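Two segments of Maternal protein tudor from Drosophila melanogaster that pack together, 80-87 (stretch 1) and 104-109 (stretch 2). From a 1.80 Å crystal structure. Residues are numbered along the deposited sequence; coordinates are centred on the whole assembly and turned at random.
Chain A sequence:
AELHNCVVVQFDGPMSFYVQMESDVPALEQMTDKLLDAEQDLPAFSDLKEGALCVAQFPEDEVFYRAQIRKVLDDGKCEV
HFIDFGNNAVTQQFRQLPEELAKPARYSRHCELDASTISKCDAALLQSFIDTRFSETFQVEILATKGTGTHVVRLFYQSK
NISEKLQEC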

# COMPACT_ATOMS: atom_id res chain seq x y z
N VAL A 80 9.82 8.27 -3.48
CA VAL A 80 8.67 7.78 -4.23
C VAL A 80 7.74 6.96 -3.36
O VAL A 80 8.11 6.52 -2.27
N HIS A 81 6.53 6.79 -3.85
CA HIS A 81 5.52 5.99 -3.17
C HIS A 81 5.16 4.86 -4.12
O HIS A 81 4.72 5.11 -5.25
N PHE A 82 5.37 3.62 -3.68
CA PHE A 82 5.05 2.47 -4.52
C PHE A 82 3.56 2.22 -4.37
O PHE A 82 3.09 1.62 -3.40
N ILE A 83 2.81 2.70 -5.35
CA ILE A 83 1.35 2.62 -5.32
C ILE A 83 0.71 1.26 -5.13
O ILE A 83 -0.41 1.16 -4.62
N ASP A 84 1.39 0.19 -5.52
CA ASP A 84 0.79 -1.12 -5.37
C ASP A 84 1.18 -1.81 -4.06
O ASP A 84 0.64 -2.86 -3.73
N PHE A 85 2.09 -1.20 -3.31
CA PHE A 85 2.54 -1.79 -2.06
C PHE A 85 2.49 -0.87 -0.84
O PHE A 85 2.83 -1.27 0.27
N GLY A 86 2.07 0.37 -1.07
CA GLY A 86 1.92 1.32 0.02
C GLY A 86 3.12 1.84 0.79
O GLY A 86 2.94 2.53 1.79
N ASN A 87 4.33 1.54 0.33
CA ASN A 87 5.54 1.99 1.01
C ASN A 87 6.28 3.10 0.26
O ASN A 87 6.18 3.20 -0.96
N PRO A 104 -4.24 0.83 -14.95
CA PRO A 104 -4.82 0.17 -13.77
C PRO A 104 -4.68 1.01 -12.51
O PRO A 104 -3.68 1.70 -12.31
N ALA A 105 -5.70 0.94 -11.66
CA ALA A 105 -5.68 1.69 -10.41
C ALA A 105 -4.62 1.11 -9.49
O ALA A 105 -4.19 -0.03 -9.67
N ARG A 106 -4.20 1.89 -8.49
CA ARG A 106 -3.22 1.42 -7.52
C ARG A 106 -3.77 0.17 -6.83
O ARG A 106 -4.98 0.07 -6.58
N TYR A 107 -2.89 -0.79 -6.55
CA TYR A 107 -3.33 -2.03 -5.92
C TYR A 107 -3.15 -2.12 -4.41
O TYR A 107 -3.39 -3.17 -3.82
N SER A 108 -2.71 -1.02 -3.79
CA SER A 108 -2.61 -0.96 -2.34
C SER A 108 -3.61 0.16 -2.01
O SER A 108 -3.78 1.09 -2.81
N ARG A 109 -4.29 0.05 -0.88
CA ARG A 109 -5.26 1.06 -0.50
C ARG A 109 -4.97 1.67 0.85
O ARG A 109 -4.68 0.95 1.80

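The contact between the two segments is small, burying 329 Å² in total, and it centres on the turn that follows the strand of the first segment. At the start of the second segment, Pro104 and Ala105 contribute almost nothing: the CA-to-CB bond of Ala105 points away, and Pro104 stays well clear of the turn.

Packing begins at Arg106, whose CA-to-CB bond runs sideways to the first segment. CB of Arg106 lies 3.8 Å from CB of Ile83, a nonpolar contact close to the backbone. Ile83, with chi1 p and chi2 t, is among the residues most covered here. The Arg106 side chain, p at chi1, t at chi2 and m at chi3, runs forward along its own segment, and its NE donates a hydrogen bond to the carbonyl O of Ser108 at 2.7 Å. The guanidinium thereby comes to lie with one face over the carbonyl O of Ile83.

The closest pair of CA atoms across the segments is CA of Tyr107 and CA of Asp84, 4.3 Å apart. The CA-to-CB bond of Asp84 runs sideways, but its m rotamer brings the carboxylate nearer, and OD1 of Asp84 accepts a hydrogen bond from the backbone N of Tyr107 at 2.8 Å. The same OD1 of Asp84 sits 3.4 Å from CD2 of Tyr107, whose ring is also held in an m rotamer; both carboxylate oxygens have further partners elsewhere in the structure.

The CA-to-CB bond of Ser108 points toward the first segment. Its p rotamer places OG of Ser108 2.6 Å from the carbonyl O of Ile83, to which it donates a hydrogen bond, while the backbone N of Ser108 reaches that same O of Ile83 at 3.3 Å. One carbonyl thus receives both donors of a single residue. CB of Ser108 packs 3.5 Å from the carbonyl C of Asp84. Beyond it, the CA-to-CB bond of Arg109 points away, and the residue makes no contact with the first segment.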

# COMPACT_ATOMS: atom_id res chain seq x y z
CB VAL A 80 9.11 6.90 -5.42
CG1 VAL A 80 10.08 7.68 -6.31
CG2 VAL A 80 9.76 5.62 -4.92
CB HIS A 81 4.28 6.82 -2.88
CG HIS A 81 3.20 6.06 -2.16
ND1 HIS A 81 2.11 5.53 -2.81
CD2 HIS A 81 3.08 5.71 -0.86
CE1 HIS A 81 1.36 4.88 -1.94
NE2 HIS A 81 1.93 4.98 -0.75
CB PHE A 82 5.89 1.28 -4.07
CG PHE A 82 7.37 1.48 -4.30
CD1 PHE A 82 7.87 1.55 -5.60
CD2 PHE A 82 8.24 1.63 -3.24
CE1 PHE A 82 9.23 1.77 -5.83
CE2 PHE A 82 9.60 1.86 -3.46
CZ PHE A 82 10.10 1.92 -4.76
CB ILE A 83 0.74 3.27 -6.57
CG1 ILE A 83 1.14 2.49 -7.83
CG2 ILE A 83 1.20 4.73 -6.67
CD1 ILE A 83 0.39 2.95 -9.07
CB ASP A 84 1.14 -2.01 -6.56
CG ASP A 84 0.68 -1.41 -7.88
OD1 ASP A 84 -0.46 -0.89 -7.92
OD2 ASP A 84 1.44 -1.46 -8.87
CB PHE A 85 3.94 -2.38 -2.24
CG PHE A 85 3.99 -3.50 -3.24
CD1 PHE A 85 4.03 -3.23 -4.61
CD2 PHE A 85 3.90 -4.82 -2.82
CE1 PHE A 85 3.99 -4.26 -5.54
CE2 PHE A 85 3.86 -5.86 -3.74
CZ PHE A 85 3.90 -5.58 -5.10
CB ASN A 87 6.48 0.81 1.27
CG ASN A 87 7.06 0.24 -0.00
OD1 ASN A 87 6.34 -0.09 -0.94
ND2 ASN A 87 8.39 0.12 -0.05
CB PRO A 104 -4.03 -1.13 -13.69
CG PRO A 104 -3.71 -1.42 -15.12
CD PRO A 104 -3.29 -0.07 -15.63
CB ALA A 105 -7.06 1.61 -9.75
CB ARG A 106 -2.95 2.51 -6.48
CG ARG A 106 -4.18 2.96 -5.69
CD ARG A 106 -3.78 4.03 -4.67
NE ARG A 106 -2.87 3.48 -3.67
CZ ARG A 106 -1.90 4.15 -3.07
NH1 ARG A 106 -1.68 5.43 -3.37
NH2 ARG A 106 -1.13 3.54 -2.18
CB TYR A 107 -2.70 -3.23 -6.63
CG TYR A 107 -3.27 -3.42 -8.02
CD1 TYR A 107 -4.64 -3.55 -8.21
CD2 TYR A 107 -2.44 -3.43 -9.14
CE1 TYR A 107 -5.18 -3.68 -9.49
CE2 TYR A 107 -2.97 -3.55 -10.42
CZ TYR A 107 -4.34 -3.68 -10.59
OH TYR A 107 -4.87 -3.80 -11.85
CB SER A 108 -1.20 -0.59 -1.85
OG SER A 108 -0.88 0.77 -2.07
CB ARG A 109 -6.66 0.46 -0.47
CG ARG A 109 -7.04 -0.20 -1.76
CD ARG A 109 -8.48 -0.65 -1.73
NE ARG A 109 -8.80 -1.42 -2.93
CZ ARG A 109 -10.03 -1.77 -3.28
NH1 ARG A 109 -11.06 -1.41 -2.52
NH2 ARG A 109 -10.23 -2.48 -4.38